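Acetylxylan esterase (Geobacillus stearothermophilus, PDB 5BN1) removes acetyl groups from the xylose units of xylan and xylo-oligosaccharides, working as an octameric serine esterase of the GDSL family. Local coordinates at residues A[108-118]-A[153-164]; A[7-15]-A[69-77]. The protein carries 1 engineered substitution. All coordinates share one frame; numbering follows the deposited sequence.

Interaction 1 (A[108-118]-A[153-164]); sequences VYLDEYEATLR and QYGRVVKQIAEE. With IMD (imidazole), chain F.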
loop_
_atom_site.group_PDB
_atom_site.type_symbol
_atom_site.label_atom_id
_atom_site.label_comp_id
_atom_site.label_asym_id
_atom_site.label_seq_id
_atom_site.Cartn_x
_atom_site.Cartn_y
_atom_site.Cartn_z
ATOM N N VAL A 108 -26.205 24.228 -10.389
ATOM C CA VAL A 108 -26.586 25.451 -9.634
ATOM C C VAL A 108 -26.741 26.512 -10.684
ATOM O O VAL A 108 -25.785 27.074 -11.213
ATOM C CB VAL A 108 -25.537 25.820 -8.585
ATOM C CG1 VAL A 108 -25.911 27.122 -7.915
ATOM C CG2 VAL A 108 -25.354 24.764 -7.566
ATOM N N TYR A 109 -27.989 26.841 -11.063
ATOM C CA TYR A 109 -28.393 27.752 -12.109
ATOM C C TYR A 109 -28.214 29.196 -11.586
ATOM O O TYR A 109 -28.006 29.358 -10.377
ATOM C CB TYR A 109 -29.828 27.468 -12.528
ATOM C CG TYR A 109 -29.981 26.108 -13.180
ATOM C CD1 TYR A 109 -29.272 25.773 -14.311
ATOM C CD2 TYR A 109 -30.947 25.196 -12.688
ATOM C CE1 TYR A 109 -29.408 24.518 -14.866
ATOM C CE2 TYR A 109 -30.997 23.895 -13.212
ATOM C CZ TYR A 109 -30.307 23.628 -14.319
ATOM O OH TYR A 109 -30.449 22.382 -14.946
ATOM N N LEU A 110 -28.269 30.103 -12.535
ATOM C CA LEU A 110 -27.840 31.480 -12.225
ATOM C C LEU A 110 -28.623 32.070 -11.104
ATOM O O LEU A 110 -28.095 32.835 -10.331
ATOM C CB LEU A 110 -27.900 32.288 -13.499
ATOM C CG LEU A 110 -27.215 33.688 -13.445
ATOM C CD1 LEU A 110 -25.697 33.442 -13.416
ATOM C CD2 LEU A 110 -27.579 34.528 -14.603
ATOM N N ASP A 111 -29.959 31.803 -11.067
ATOM C CA ASP A 111 -30.718 32.326 -9.945
ATOM C C ASP A 111 -30.306 31.872 -8.583
ATOM O O ASP A 111 -30.172 32.671 -7.664
ATOM C CB ASP A 111 -32.244 32.064 -10.134
ATOM C CG ASP A 111 -32.633 30.621 -10.201
ATOM O OD1 ASP A 111 -31.875 29.754 -10.706
ATOM O OD2 ASP A 111 -33.711 30.261 -9.695
ATOM N N GLU A 112 -30.003 30.567 -8.406
ATOM C CA GLU A 112 -29.481 30.053 -7.176
ATOM C C GLU A 112 -28.074 30.600 -6.901
ATOM O O GLU A 112 -27.820 30.948 -5.787
ATOM C CB GLU A 112 -29.485 28.521 -7.147
ATOM C CG GLU A 112 -29.057 27.961 -5.858
ATOM C CD GLU A 112 -29.035 26.419 -5.749
ATOM O OE1 GLU A 112 -29.366 25.757 -6.744
ATOM O OE2 GLU A 112 -28.628 25.946 -4.691
ATOM N N TYR A 113 -27.287 30.673 -7.925
ATOM C CA TYR A 113 -25.913 31.185 -7.769
ATOM C C TYR A 113 -25.875 32.635 -7.265
ATOM O O TYR A 113 -25.238 32.888 -6.229
ATOM C CB TYR A 113 -25.153 31.021 -9.072
ATOM C CG TYR A 113 -23.722 31.452 -9.002
ATOM C CD1 TYR A 113 -22.766 30.609 -8.494
ATOM C CD2 TYR A 113 -23.355 32.657 -9.530
ATOM C CE1 TYR A 113 -21.454 30.983 -8.439
ATOM C CE2 TYR A 113 -21.990 33.076 -9.534
ATOM C CZ TYR A 113 -21.066 32.185 -8.962
ATOM O OH TYR A 113 -19.750 32.628 -8.976
ATOM N N GLU A 114 -26.603 33.460 -7.960
ATOM C CA GLU A 114 -26.622 34.873 -7.575
ATOM C C GLU A 114 -27.188 35.020 -6.201
ATOM O O GLU A 114 -26.674 35.790 -5.366
ATOM C CB GLU A 114 -27.387 35.738 -8.608
ATOM C CG GLU A 114 -27.311 37.257 -8.366
ATOM C CD GLU A 114 -28.380 37.821 -7.450
ATOM O OE1 GLU A 114 -29.280 37.124 -6.990
ATOM O OE2 GLU A 114 -28.167 39.069 -7.173
ATOM N N ALA A 115 -28.335 34.387 -5.908
ATOM C CA ALA A 115 -28.898 34.636 -4.591
ATOM C C ALA A 115 -28.136 34.133 -3.469
ATOM O O ALA A 115 -27.998 34.798 -2.430
ATOM C CB ALA A 115 -30.255 33.999 -4.543
ATOM N N THR A 116 -27.464 32.938 -3.642
ATOM C CA THR A 116 -26.721 32.359 -2.574
ATOM C C THR A 116 -25.374 33.151 -2.380
ATOM O O THR A 116 -25.036 33.460 -1.251
ATOM C CB THR A 116 -26.431 30.868 -2.862
ATOM O OG1 THR A 116 -27.676 30.149 -3.062
ATOM C CG2 THR A 116 -25.656 30.224 -1.747
ATOM N N LEU A 117 -24.700 33.473 -3.457
ATOM C CA LEU A 117 -23.417 34.158 -3.338
ATOM C C LEU A 117 -23.659 35.524 -2.676
ATOM O O LEU A 117 -22.932 35.908 -1.777
ATOM C CB LEU A 117 -22.728 34.312 -4.658
ATOM C CG LEU A 117 -21.318 34.984 -4.622
ATOM C CD1 LEU A 117 -20.368 34.267 -3.674
ATOM C CD2 LEU A 117 -20.754 35.059 -6.009
ATOM N N ARG A 118 -24.693 36.165 -3.183
ATOM C CA ARG A 118 -25.050 37.503 -2.665
ATOM C C ARG A 118 -25.316 37.393 -1.194
ATOM O O ARG A 118 -24.855 38.255 -0.406
ATOM C CB ARG A 118 -26.219 38.108 -3.460
ATOM C CG ARG A 118 -26.696 39.449 -2.887
ATOM C CD ARG A 118 -27.702 39.972 -3.873
ATOM N NE ARG A 118 -28.264 41.202 -3.337
ATOM C CZ ARG A 118 -29.260 41.200 -2.497
ATOM N NH1 ARG A 118 -29.916 40.165 -2.023
ATOM N NH2 ARG A 118 -29.703 42.421 -2.099
ATOM N N GLN A 153 -21.020 34.642 -17.926
ATOM C CA GLN A 153 -22.263 35.162 -17.272
ATOM C C GLN A 153 -22.209 35.096 -15.789
ATOM O O GLN A 153 -22.536 36.003 -15.032
ATOM C CB GLN A 153 -23.440 34.453 -17.867
ATOM C CG GLN A 153 -24.726 34.964 -17.216
ATOM C CD GLN A 153 -25.935 34.334 -17.860
ATOM O OE1 GLN A 153 -26.010 33.064 -18.088
ATOM N NE2 GLN A 153 -26.845 35.201 -18.310
ATOM N N TYR A 154 -21.713 33.972 -15.173
ATOM C CA TYR A 154 -21.487 33.824 -13.748
ATOM C C TYR A 154 -20.448 34.817 -13.260
ATOM O O TYR A 154 -20.600 35.378 -12.178
ATOM C CB TYR A 154 -21.121 32.368 -13.378
ATOM C CG TYR A 154 -22.301 31.383 -13.327
ATOM C CD1 TYR A 154 -23.069 31.157 -14.488
ATOM C CD2 TYR A 154 -22.577 30.668 -12.194
ATOM C CE1 TYR A 154 -24.199 30.286 -14.455
ATOM C CE2 TYR A 154 -23.651 29.780 -12.153
ATOM C CZ TYR A 154 -24.382 29.606 -13.295
ATOM O OH TYR A 154 -25.493 28.711 -13.275
ATOM N N GLY A 155 -19.404 35.033 -14.039
ATOM C CA GLY A 155 -18.429 36.040 -13.690
ATOM C C GLY A 155 -19.056 37.476 -13.604
ATOM O O GLY A 155 -18.568 38.208 -12.794
ATOM N N ARG A 156 -19.961 37.756 -14.512
ATOM C CA ARG A 156 -20.712 39.079 -14.471
ATOM C C ARG A 156 -21.411 39.191 -13.160
ATOM O O ARG A 156 -21.420 40.279 -12.498
ATOM C CB ARG A 156 -21.632 39.243 -15.630
ATOM C CG ARG A 156 -20.999 39.434 -16.914
ATOM C CD ARG A 156 -21.885 40.038 -17.985
ATOM N NE ARG A 156 -22.968 39.153 -18.414
ATOM C CZ ARG A 156 -22.883 38.228 -19.313
ATOM N NH1 ARG A 156 -21.721 37.865 -19.878
ATOM N NH2 ARG A 156 -23.937 37.499 -19.626
ATOM N N VAL A 157 -22.050 38.131 -12.647
ATOM C CA VAL A 157 -22.646 38.116 -11.325
ATOM C C VAL A 157 -21.708 38.465 -10.264
ATOM O O VAL A 157 -21.939 39.247 -9.362
ATOM C CB VAL A 157 -23.452 36.822 -11.011
ATOM C CG1 VAL A 157 -23.707 36.670 -9.527
ATOM C CG2 VAL A 157 -24.694 36.696 -11.942
ATOM N N VAL A 158 -20.535 37.780 -10.249
ATOM C CA VAL A 158 -19.542 38.063 -9.260
ATOM C C VAL A 158 -19.137 39.579 -9.211
ATOM O O VAL A 158 -18.997 40.106 -8.098
ATOM C CB VAL A 158 -18.348 37.100 -9.492
ATOM C CG1 VAL A 158 -17.253 37.434 -8.489
ATOM C CG2 VAL A 158 -18.784 35.627 -9.275
ATOM N N LYS A 159 -18.870 40.102 -10.358
ATOM C CA LYS A 159 -18.363 41.490 -10.616
ATOM C C LYS A 159 -19.440 42.456 -10.017
ATOM O O LYS A 159 -19.097 43.333 -9.198
ATOM C CB LYS A 159 -18.099 41.735 -12.007
ATOM C CG LYS A 159 -17.479 43.161 -12.227
ATOM C CD LYS A 159 -16.902 43.309 -13.586
ATOM C CE LYS A 159 -15.978 44.583 -13.634
ATOM N NZ LYS A 159 -15.496 44.666 -15.000
ATOM N N GLN A 160 -20.671 42.113 -10.297
ATOM C CA GLN A 160 -21.754 43.026 -9.809
ATOM C C GLN A 160 -22.012 42.911 -8.354
ATOM O O GLN A 160 -22.210 44.009 -7.680
ATOM C CB GLN A 160 -22.935 42.816 -10.733
ATOM C CG GLN A 160 -22.789 43.200 -12.215
ATOM C CD GLN A 160 -22.138 44.584 -12.883
ATOM O OE1 GLN A 160 -21.380 45.379 -12.255
ATOM N NE2 GLN A 160 -22.332 44.740 -14.267
ATOM N N ILE A 161 -21.906 41.764 -7.756
ATOM C CA ILE A 161 -21.962 41.539 -6.332
ATOM C C ILE A 161 -20.791 42.358 -5.709
ATOM O O ILE A 161 -20.924 42.994 -4.652
ATOM C CB ILE A 161 -22.051 40.108 -5.860
ATOM C CG1 ILE A 161 -23.398 39.389 -6.337
ATOM C CG2 ILE A 161 -21.927 40.018 -4.378
ATOM C CD1 ILE A 161 -23.425 37.949 -6.151
ATOM N N ALA A 162 -19.599 42.220 -6.249
ATOM C CA ALA A 162 -18.463 42.891 -5.636
ATOM C C ALA A 162 -18.666 44.449 -5.668
ATOM O O ALA A 162 -18.356 45.099 -4.705
ATOM C CB ALA A 162 -17.158 42.544 -6.325
ATOM N N GLU A 163 -19.160 44.939 -6.776
ATOM C CA GLU A 163 -19.419 46.444 -6.972
ATOM C C GLU A 163 -20.403 46.924 -5.929
ATOM O O GLU A 163 -20.129 47.879 -5.147
ATOM C CB GLU A 163 -19.903 46.675 -8.353
ATOM C CG GLU A 163 -18.717 47.117 -9.204
ATOM C CD GLU A 163 -18.910 46.967 -10.707
ATOM O OE1 GLU A 163 -17.909 46.833 -11.477
ATOM O OE2 GLU A 163 -20.085 47.003 -11.122
ATOM N N GLU A 164 -21.467 46.211 -5.809
ATOM C CA GLU A 164 -22.529 46.526 -4.831
ATOM C C GLU A 164 -22.154 46.482 -3.383
ATOM O O GLU A 164 -22.617 47.327 -2.592
ATOM C CB GLU A 164 -23.637 45.585 -5.175
ATOM C CG GLU A 164 -24.776 45.229 -4.313
ATOM C CD GLU A 164 -25.559 44.047 -4.986
ATOM O OE1 GLU A 164 -25.256 43.711 -6.247
ATOM O OE2 GLU A 164 -26.409 43.451 -4.218
HETATM N N1 IMD F . -26.320 42.607 -9.065
HETATM C C2 IMD F . -26.586 41.573 -8.084
HETATM N N3 IMD F . -26.934 40.609 -8.835
HETATM C C4 IMD F . -27.272 40.978 -10.126
HETATM C C5 IMD F . -26.754 42.276 -10.346
#
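Tyr154 is covered on one ring face by Leu110, whose CD1 stands 3.8 Å from the ring centroid and close to the ring normal, a CH-pi contact. The two residues belong to neighbouring helices of the SGNH-hydrolase alpha/beta fold, 110-118 and 153-164, which run nearly parallel with a crossing angle of -25° and axes 10.2 Å apart. Tyr113 crosses Tyr154 obliquely, with the ring planes at 49°, and Tyr154 CD2 sits above the centre of the Tyr113 ring. The Tyr113 hydroxyl passes beyond this pair to bond the backbone O of Ile89. With CG beside the backbone N and anti to the carbonyl carbon (chi1 -78°), the Tyr154 ring reaches back to the turn before the partner helix. There its OH donates to Val108 O at 2.6 Å, in the carbonyl plane and on a lone pair, while Gln97 NE2 also bonds this hydroxyl.

Further along, Val157 CG2 meets Leu110 CD1 at 3.7 Å, and its other methyl lies against the Glu114 chain. Ile161 CD1 fits between Leu117 and Arg118, 3.9 Å from Leu117 CD2. At the outer margin a bound imidazole gives Glu114 OE2 a weak hydrogen bond from N3. The last link is a salt bridge: Arg118 NE donates to Glu164 OE2 over 3.0 Å, with the oxygen close to the guanidinium plane and the two flat groups turned well out of each other's plane.

Interaction 2 (A[7-15]-A[69-77]); sequences EKLLFIGDS and LKARWEEDV
Strand 8-13 of the central parallel sheet, which leads into Ser15, the inferred nucleophile of this GDSL esterase, is covered on one face by helix 69-77. The two run almost antiparallel (161°), their axes 10.4 Å apart. Ile12 does most of the touching. Its CG1 is anti to the backbone N (chi1 -162°), which carries CD1 outward to Val77 CG2 at 3.5 Å and over a face of the Arg72 guanidinium, 3.6 Å from NH1. The other branch, CG2, approaches Trp73 CZ3 at 4.0 Å, and Leu69 CD2 packs beside CG1. Leu10 CD1 lies 3.4 Å from Asp76 O, a buried carbonyl oxygen with no polar partner in the model. Within the helix, Arg72 NH1 donates to Asp76 OD2 at 2.8 Å in a salt bridge, meeting the oxygen on its anti side, 7° from the guanidinium plane; the same nitrogen bonds Lys59 O. A leucine in place of Arg72 would probably leave the buried Asp76 carboxylate without its countercharge and strip the flat cover from Ile12. Val77 CG2 also stands over the centre of the Trp73 ring and its side chain touches Val85, while Trp73 contacts Ile87 and Leu120, so the helix lies against strands 8-13 and 84-88 and meets helix 110-124.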
loop_
_atom_site.group_PDB
_atom_site.type_symbol
_atom_site.label_atom_id
_atom_site.label_comp_id
_atom_site.label_asym_id
_atom_site.label_seq_id
_atom_site.Cartn_x
_atom_site.Cartn_y
_atom_site.Cartn_z
ATOM N N GLU A 7 -3.322 40.029 10.462
ATOM C CA GLU A 7 -4.722 39.711 9.956
ATOM C C GLU A 7 -4.802 38.315 9.381
ATOM O O GLU A 7 -3.765 37.757 9.017
ATOM C CB GLU A 7 -5.161 40.591 8.910
ATOM C CG GLU A 7 -5.481 42.017 9.410
ATOM C CD GLU A 7 -5.616 43.034 8.347
ATOM O OE1 GLU A 7 -5.547 44.167 8.853
ATOM O OE2 GLU A 7 -5.619 42.981 7.047
ATOM N N LYS A 8 -5.970 37.700 9.531
ATOM C CA LYS A 8 -6.232 36.344 9.083
ATOM C C LYS A 8 -6.969 36.424 7.750
ATOM O O LYS A 8 -8.021 37.011 7.592
ATOM C CB LYS A 8 -7.031 35.538 10.034
ATOM C CG LYS A 8 -7.377 34.169 9.543
ATOM C CD LYS A 8 -8.317 33.383 10.445
ATOM C CE LYS A 8 -7.707 32.581 11.480
ATOM N NZ LYS A 8 -8.601 31.700 12.239
ATOM N N LEU A 9 -6.389 35.784 6.714
ATOM C CA LEU A 9 -6.922 35.746 5.363
ATOM C C LEU A 9 -7.331 34.329 5.114
ATOM O O LEU A 9 -6.510 33.400 5.238
ATOM C CB LEU A 9 -5.866 36.180 4.356
ATOM C CG LEU A 9 -6.077 35.828 2.866
ATOM C CD1 LEU A 9 -7.379 36.422 2.320
ATOM C CD2 LEU A 9 -4.926 36.405 2.103
ATOM N N LEU A 10 -8.607 34.094 4.804
ATOM C CA LEU A 10 -9.174 32.808 4.650
ATOM C C LEU A 10 -9.624 32.701 3.226
ATOM O O LEU A 10 -10.375 33.516 2.704
ATOM C CB LEU A 10 -10.352 32.547 5.589
ATOM C CG LEU A 10 -11.057 31.231 5.555
ATOM C CD1 LEU A 10 -11.671 30.967 6.927
ATOM C CD2 LEU A 10 -12.203 31.205 4.567
ATOM N N PHE A 11 -9.208 31.613 2.516
ATOM C CA PHE A 11 -9.596 31.322 1.134
ATOM C C PHE A 11 -10.576 30.186 1.169
ATOM O O PHE A 11 -10.454 29.184 1.868
ATOM C CB PHE A 11 -8.371 30.880 0.310
ATOM C CG PHE A 11 -7.384 31.947 0.017
ATOM C CD1 PHE A 11 -7.435 32.595 -1.159
ATOM C CD2 PHE A 11 -6.285 32.163 0.900
ATOM C CE1 PHE A 11 -6.515 33.569 -1.517
ATOM C CE2 PHE A 11 -5.340 33.093 0.539
ATOM C CZ PHE A 11 -5.433 33.802 -0.623
ATOM N N ILE A 12 -11.632 30.373 0.339
ATOM C CA ILE A 12 -12.649 29.366 0.216
ATOM C C ILE A 12 -13.055 29.230 -1.276
ATOM O O ILE A 12 -12.949 30.159 -2.077
ATOM C CB ILE A 12 -13.828 29.510 1.189
ATOM C CG1 ILE A 12 -14.649 28.225 1.324
ATOM C CG2 ILE A 12 -14.639 30.746 0.804
ATOM C CD1 ILE A 12 -15.648 28.174 2.496
ATOM N N GLY A 13 -13.408 27.992 -1.653
ATOM C CA GLY A 13 -13.717 27.683 -2.981
ATOM C C GLY A 13 -13.731 26.165 -3.164
ATOM O O GLY A 13 -14.003 25.394 -2.266
ATOM N N ASP A 14 -13.465 25.790 -4.441
ATOM C CA ASP A 14 -13.497 24.381 -4.928
ATOM C C ASP A 14 -12.082 23.783 -5.046
ATOM O O ASP A 14 -11.208 24.226 -4.373
ATOM C CB ASP A 14 -14.325 24.375 -6.197
ATOM C CG ASP A 14 -13.795 25.257 -7.236
ATOM O OD1 ASP A 14 -12.567 25.501 -7.298
ATOM O OD2 ASP A 14 -14.576 25.842 -8.003
ATOM N N SER A 15 -11.947 22.825 -5.957
ATOM C CA SER A 15 -10.608 22.216 -6.095
ATOM C C SER A 15 -9.510 23.168 -6.441
ATOM O O SER A 15 -8.355 22.977 -6.054
ATOM C CB SER A 15 -10.562 21.119 -7.168
ATOM O OG SER A 15 -11.009 21.665 -8.425
ATOM N N LEU A 69 -20.840 25.663 -0.399
ATOM C CA LEU A 69 -20.308 26.742 0.467
ATOM C C LEU A 69 -21.294 27.172 1.515
ATOM O O LEU A 69 -20.975 27.237 2.661
ATOM C CB LEU A 69 -19.849 27.930 -0.311
ATOM C CG LEU A 69 -18.738 27.770 -1.320
ATOM C CD1 LEU A 69 -18.120 29.077 -1.722
ATOM C CD2 LEU A 69 -17.618 26.887 -0.858
ATOM N N LYS A 70 -22.529 27.346 1.073
ATOM C CA LYS A 70 -23.561 27.773 2.054
ATOM C C LYS A 70 -23.715 26.789 3.146
ATOM O O LYS A 70 -23.862 27.157 4.308
ATOM C CB LYS A 70 -24.891 28.018 1.355
ATOM C CG LYS A 70 -26.036 28.362 2.366
ATOM C CD LYS A 70 -27.260 28.571 1.533
ATOM C CE LYS A 70 -28.477 28.910 2.393
ATOM N NZ LYS A 70 -29.715 28.756 1.533
ATOM N N ALA A 71 -23.678 25.484 2.827
ATOM C CA ALA A 71 -23.955 24.465 3.815
ATOM C C ALA A 71 -22.882 24.425 4.895
ATOM O O ALA A 71 -23.146 23.944 6.019
ATOM C CB ALA A 71 -24.139 23.116 3.119
ATOM N N ARG A 72 -21.662 24.866 4.613
ATOM C CA ARG A 72 -20.526 24.829 5.520
ATOM C C ARG A 72 -20.009 26.151 5.991
ATOM O O ARG A 72 -18.987 26.271 6.636
ATOM C CB ARG A 72 -19.361 23.966 4.984
ATOM C CG ARG A 72 -18.661 24.500 3.745
ATOM C CD ARG A 72 -17.839 23.397 3.125
ATOM N NE ARG A 72 -17.122 23.832 1.934
ATOM C CZ ARG A 72 -15.893 24.380 1.911
ATOM N NH1 ARG A 72 -15.224 24.681 3.046
ATOM N NH2 ARG A 72 -15.309 24.769 0.765
ATOM N N TRP A 73 -20.727 27.212 5.681
ATOM C CA TRP A 73 -20.252 28.564 5.836
ATOM C C TRP A 73 -20.062 28.885 7.354
ATOM O O TRP A 73 -19.097 29.533 7.728
ATOM C CB TRP A 73 -21.229 29.596 5.204
ATOM C CG TRP A 73 -20.595 30.889 5.005
ATOM C CD1 TRP A 73 -20.744 32.063 5.739
ATOM C CD2 TRP A 73 -19.729 31.225 3.939
ATOM N NE1 TRP A 73 -19.996 33.038 5.188
ATOM C CE2 TRP A 73 -19.407 32.582 4.027
ATOM C CE3 TRP A 73 -19.207 30.473 2.836
ATOM C CZ2 TRP A 73 -18.588 33.208 3.156
ATOM C CZ3 TRP A 73 -18.432 31.100 1.954
ATOM C CH2 TRP A 73 -18.074 32.442 2.093
ATOM N N GLU A 74 -21.003 28.453 8.180
ATOM C CA GLU A 74 -20.877 28.812 9.577
ATOM C C GLU A 74 -19.618 28.211 10.191
ATOM O O GLU A 74 -18.885 28.925 10.881
ATOM C CB GLU A 74 -22.104 28.265 10.344
ATOM C CG GLU A 74 -22.166 28.629 11.825
ATOM C CD GLU A 74 -22.073 30.110 12.129
ATOM O OE1 GLU A 74 -21.333 30.402 13.125
ATOM O OE2 GLU A 74 -22.703 30.954 11.398
ATOM N N GLU A 75 -19.408 26.937 9.973
ATOM C CA GLU A 75 -18.275 26.258 10.534
ATOM C C GLU A 75 -16.977 26.661 9.869
ATOM O O GLU A 75 -15.949 26.886 10.490
ATOM C CB GLU A 75 -18.552 24.787 10.557
ATOM C CG GLU A 75 -17.422 23.790 10.631
ATOM C CD GLU A 75 -17.882 22.469 9.950
ATOM O OE1 GLU A 75 -17.849 22.339 8.665
ATOM O OE2 GLU A 75 -18.336 21.577 10.723
ATOM N N ASP A 76 -16.990 26.745 8.538
ATOM C CA ASP A 76 -15.711 26.942 7.827
ATOM C C ASP A 76 -15.287 28.335 7.517
ATOM O O ASP A 76 -14.103 28.600 7.214
ATOM C CB ASP A 76 -15.698 26.136 6.468
ATOM C CG ASP A 76 -15.636 24.660 6.666
ATOM O OD1 ASP A 76 -15.442 24.137 7.832
ATOM O OD2 ASP A 76 -15.758 23.875 5.692
ATOM N N VAL A 77 -16.187 29.313 7.716
ATOM C CA VAL A 77 -15.857 30.672 7.535
ATOM C C VAL A 77 -16.122 31.434 8.848
ATOM O O VAL A 77 -15.199 31.915 9.463
ATOM C CB VAL A 77 -16.586 31.340 6.373
ATOM C CG1 VAL A 77 -16.258 32.751 6.186
ATOM C CG2 VAL A 77 -16.268 30.562 5.048
#

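The two contacts, with centres about 17 Å apart, follow in series along the chain: both segments of interaction 2, 7-15 and 69-77, precede those of interaction 1 in sequence. Helices 66-78 and 110-124 join them directly, for Thr116 CG2 packs on Lys70 CB at 3.9 Å; Glu112 adds a salt bridge to Arg67. Both also approach the probable catalytic centre. Interaction 2 contains Ser15, the inferred nucleophile, whose OG is hydrogen-bonded to His194 NE2. In interaction 1 the Val108 side chain is about 7 Å from that of Asn92, an inferred transition-state stabiliser, and about 11 Å from Gly63, the other. The side chain of Arg72 in interaction 2 is about 9 Å from Gly63.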